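Long-range contact in endo-1,3-beta-glucanase, family GH16 (Zobellia galactanivorans, PDB 4BOW), which probably hydrolyses internal beta-1,3-glucosidic linkages of laminarin-type glucans through its family 16 glycoside hydrolase module, the part of the protein present here: residues A[114-119]-A[141-146]. The protein carries 1 engineered substitution. Numbering follows the deposited sequence. Where two conformers were deposited one is given.
Sequences IWTLGA and GSIDIL. Engineered in segment 141-146: S142 (natural residue Glu). With GLC (alpha-D-glucopyranose), chain C; BGC (beta-D-glucopyranose), chain B.
W115 and D144 sit abreast on strands 110-118 and 142-144, an antiparallel non-hydrogen-bonded pair, both side chains reaching into the sugar-binding cleft. CG of W115 stands between the backbone N and the carbonyl carbon (chi1 56°), which turns one indole face to GLC, C6 3.4 Å from CE2 near the rim; NE1 is hydrogen-bonded to N227 OD1. GLC O1 hydrogen-bonds to the carboxylate, whose plane is 37° from the ring, nearly equidistant from D144 OD1 (2.8 Å) and OD2 (2.9 Å). In the conformer given, engineered S142 meets the indole edge in plane, OG 3.4 Å from CE3; OG lies nearly on the extended C=O line of T116, 2.7 Å from O. On the opposite face, T116 OG1 accepts from I143 N (3.1 Å) and also pairs with H222 ND1. At the classic bulge, I145 and L146 both face I114; L146 N donates to I114 O (3.0 Å). Replacing W115 with alanine would probably strip GLC of its apolar platform and leave N227 without the indole N-H. The chemistry is two-sided: indole and carboxylate meet sugar, consistent with the GH16 signature ExDxxE (first glutamate here S142, last E147), while I114, I143 and L146 face away, against Y189 and L191.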
ATOM      1  N   ILE A 114       0.690   0.502  -3.119  1.00 10.30           N
ATOM      2  CA  ILE A 114       1.223   1.635  -2.396  1.00 10.18           C
ATOM      3  C   ILE A 114      -0.025   2.474  -2.104  1.00 11.33           C
ATOM      4  O   ILE A 114      -0.674   2.941  -3.045  1.00 10.92           O
ATOM      5  CB  ILE A 114       2.192   2.510  -3.262  1.00 10.96           C
ATOM      6  CG1 ILE A 114       3.351   1.609  -3.786  1.00 12.87           C
ATOM      7  CG2 ILE A 114       2.696   3.720  -2.450  1.00 12.73           C
ATOM      8  CD1 ILE A 114       4.173   2.333  -4.885  1.00 14.25           C
ATOM      9  N   TRP A 115      -0.403   2.667  -0.846  1.00 10.05           N
ATOM     10  CA  TRP A 115      -1.689   3.288  -0.579  1.00 10.69           C
ATOM     11  C   TRP A 115      -1.680   3.927   0.799  1.00 10.72           C
ATOM     12  O   TRP A 115      -0.691   3.862   1.527  1.00 11.33           O
ATOM     13  CB  TRP A 115      -2.803   2.238  -0.775  1.00 11.76           C
ATOM     14  CG  TRP A 115      -2.725   0.963   0.027  1.00 10.52           C
ATOM     15  CD1 TRP A 115      -1.718   0.011   0.018  1.00 10.95           C
ATOM     16  CD2 TRP A 115      -3.739   0.475   0.901  1.00 11.00           C
ATOM     17  NE1 TRP A 115      -2.084  -1.073   0.835  1.00 10.91           N
ATOM     18  CE2 TRP A 115      -3.280  -0.798   1.391  1.00 10.90           C
ATOM     19  CE3 TRP A 115      -4.993   0.989   1.338  1.00 11.67           C
ATOM     20  CZ2 TRP A 115      -4.077  -1.617   2.231  1.00 12.05           C
ATOM     21  CZ3 TRP A 115      -5.766   0.165   2.186  1.00 13.72           C
ATOM     22  CH2 TRP A 115      -5.327  -1.105   2.636  1.00 12.86           C
ATOM     23  N   THR A 116      -2.792   4.548   1.139  1.00 11.54           N
ATOM     24  CA  THR A 116      -2.922   5.164   2.436  1.00 11.68           C
ATOM     25  C   THR A 116      -4.221   4.778   3.117  1.00 11.89           C
ATOM     26  O   THR A 116      -5.217   4.377   2.465  1.00 12.53           O
ATOM     27  CB  THR A 116      -2.948   6.715   2.355  1.00 12.09           C
ATOM     28  OG1 THR A 116      -4.288   7.186   1.928  1.00 12.95           O
ATOM     29  CG2 THR A 116      -1.860   7.288   1.438  1.00 13.37           C
ATOM     30  N   LEU A 117      -4.265   4.872   4.436  1.00 11.52           N
ATOM     31  CA  LEU A 117      -5.492   4.753   5.226  1.00 10.99           C
ATOM     32  C   LEU A 117      -5.520   5.962   6.133  1.00 11.27           C
ATOM     33  O   LEU A 117      -4.487   6.391   6.691  1.00 11.84           O
ATOM     34  CB  LEU A 117      -5.535   3.507   6.131  1.00 13.14           C
ATOM     35  CG  LEU A 117      -5.915   2.237   5.392  1.00 13.71           C
ATOM     36  CD1 LEU A 117      -5.592   1.031   6.299  1.00 14.86           C
ATOM     37  CD2 LEU A 117      -7.428   2.344   4.991  1.00 14.08           C
ATOM     38  N   GLY A 118      -6.738   6.508   6.370  1.00 12.94           N
ATOM     39  CA  GLY A 118      -6.834   7.513   7.482  1.00 12.48           C
ATOM     40  C   GLY A 118      -6.304   6.883   8.784  1.00 12.33           C
ATOM     41  O   GLY A 118      -6.552   5.704   9.117  1.00 12.34           O
ATOM     42  N   ALA A 119      -5.588   7.708   9.534  1.00 12.84           N
ATOM     43  CA  ALA A 119      -5.009   7.205  10.769  1.00 13.44           C
ATOM     44  C   ALA A 119      -6.028   6.937  11.869  1.00 14.23           C
ATOM     45  O   ALA A 119      -5.631   6.385  12.886  1.00 14.52           O
ATOM     46  CB  ALA A 119      -3.923   8.203  11.272  1.00 15.07           C
ATOM     47  N   GLY A 141     -11.248   6.763   5.102  1.00 14.93           N
ATOM     48  CA  GLY A 141     -10.718   7.090   3.821  1.00 15.04           C
ATOM     49  C   GLY A 141      -9.489   6.281   3.469  1.00 13.89           C
ATOM     50  O   GLY A 141      -8.721   5.789   4.310  1.00 13.99           O
ATOM     51  N   SER A 142      -9.268   6.166   2.160  1.00 15.17           N
ATOM     52  CA  SER A 142      -8.059   5.655   1.605  0.50 14.15           C
ATOM     53  C   SER A 142      -7.758   6.162   0.234  1.00 13.80           C
ATOM     54  O   SER A 142      -8.656   6.401  -0.553  1.00 14.03           O
ATOM     55  CB  SER A 142      -8.409   4.222   1.577  0.50 13.40           C
ATOM     56  OG  SER A 142      -7.342   3.452   1.008  0.50 12.07           O
ATOM     57  N   ILE A 143      -6.468   6.290  -0.064  1.00 13.26           N
ATOM     58  CA  ILE A 143      -5.982   6.726  -1.369  1.00 12.99           C
ATOM     59  C   ILE A 143      -5.133   5.606  -1.898  1.00 13.10           C
ATOM     60  O   ILE A 143      -4.139   5.215  -1.230  1.00 13.14           O
ATOM     61  CB  ILE A 143      -5.137   7.968  -1.272  1.00 13.58           C
ATOM     62  CG1 ILE A 143      -5.983   9.110  -0.604  1.00 16.59           C
ATOM     63  CG2 ILE A 143      -4.595   8.370  -2.666  1.00 17.89           C
ATOM     64  CD1 ILE A 143      -5.158  10.380  -0.204  1.00 18.07           C
ATOM     65  N   ASP A 144      -5.391   5.055  -3.074  1.00 14.38           N
ATOM     66  CA  ASP A 144      -4.442   4.111  -3.711  1.00 14.12           C
ATOM     67  C   ASP A 144      -3.525   4.840  -4.649  1.00 14.76           C
ATOM     68  O   ASP A 144      -4.038   5.222  -5.778  1.00 17.50           O
ATOM     69  CB  ASP A 144      -5.239   2.992  -4.467  1.00 15.72           C
ATOM     70  CG  ASP A 144      -6.012   2.146  -3.497  1.00 16.27           C
ATOM     71  OD1 ASP A 144      -5.358   1.417  -2.744  1.00 34.02           O
ATOM     72  OD2 ASP A 144      -7.204   1.909  -3.589  1.00 25.93           O
ATOM     73  N   ILE A 145      -2.243   4.969  -4.317  1.00 11.87           N
ATOM     74  CA  ILE A 145      -1.247   5.617  -5.202  1.00 12.75           C
ATOM     75  C   ILE A 145      -0.875   4.624  -6.330  1.00 12.15           C
ATOM     76  O   ILE A 145      -0.741   5.040  -7.466  1.00 14.10           O
ATOM     77  CB  ILE A 145      -0.035   5.992  -4.334  1.00 12.59           C
ATOM     78  CG1 ILE A 145      -0.460   6.959  -3.250  1.00 14.03           C
ATOM     79  CG2 ILE A 145       0.985   6.633  -5.260  1.00 16.40           C
ATOM     80  CD1 ILE A 145       0.626   7.367  -2.281  1.00 14.64           C
ATOM     81  N   LEU A 146      -0.787   3.338  -6.008  1.00 11.99           N
ATOM     82  CA  LEU A 146      -0.473   2.348  -7.008  1.00 12.47           C
ATOM     83  C   LEU A 146      -1.149   1.074  -6.614  1.00 12.26           C
ATOM     84  O   LEU A 146      -0.998   0.591  -5.448  1.00 13.57           O
ATOM     85  CB  LEU A 146       1.053   2.147  -7.057  1.00 13.33           C
ATOM     86  CG  LEU A 146       1.624   1.063  -7.988  1.00 16.47           C
ATOM     87  CD1 LEU A 146       1.641  -0.279  -7.430  1.00 17.75           C
ATOM     88  CD2 LEU A 146       1.002   1.078  -9.424  1.00 16.06           C
TER
HETATM   89  C1  GLC C   1      -7.676  -0.693  -1.989  1.00 18.90           C
HETATM   90  C2  GLC C   1      -8.645  -1.616  -1.281  1.00 15.30           C
HETATM   91  C3  GLC C   1      -8.061  -2.348  -0.063  1.00 15.16           C
HETATM   92  C4  GLC C   1      -6.812  -3.029  -0.601  1.00 12.39           C
HETATM   93  C5  GLC C   1      -5.878  -1.927  -0.953  1.00 13.37           C
HETATM   94  C6  GLC C   1      -4.460  -2.377  -1.414  1.00 14.35           C
HETATM   95  O1  GLC C   1      -7.415   0.408  -1.134  1.00 21.74           O
HETATM   96  O2  GLC C   1      -9.760  -0.818  -0.918  1.00 16.90           O
HETATM   97  O3  GLC C   1      -8.988  -3.342   0.484  1.00 14.67           O
HETATM   98  O4  GLC C   1      -6.251  -3.744   0.489  1.00 13.98           O
HETATM   99  O5  GLC C   1      -6.402  -1.241  -2.106  1.00 15.25           O
HETATM  100  O6  GLC C   1      -4.577  -3.252  -2.602  1.00 13.58           O
HETATM  101  C2  BGC B   2     -10.765  -3.912   1.924  1.00 14.13           C
HETATM  102  C3  BGC B   2     -11.478  -3.475   3.161  1.00 16.89           C
HETATM  103  C4  BGC B   2     -10.492  -3.145   4.305  1.00 16.13           C
HETATM  104  C5  BGC B   2      -9.555  -2.008   3.810  1.00 14.06           C
HETATM  105  C6  BGC B   2      -8.453  -1.664   4.806  1.00 16.61           C
HETATM  106  C1  BGC B   2      -9.765  -2.828   1.595  1.00 13.12           C
HETATM  107  O2  BGC B   2     -11.643  -4.073   0.852  1.00 15.84           O
HETATM  108  O3  BGC B   2     -12.213  -4.653   3.642  1.00 16.87           O
HETATM  109  O4  BGC B   2     -11.169  -2.571   5.445  1.00 16.44           O
HETATM  110  O5  BGC B   2      -8.861  -2.585   2.672  1.00 13.91           O
HETATM  111  O6  BGC B   2      -7.637  -2.845   5.119  1.00 16.11           O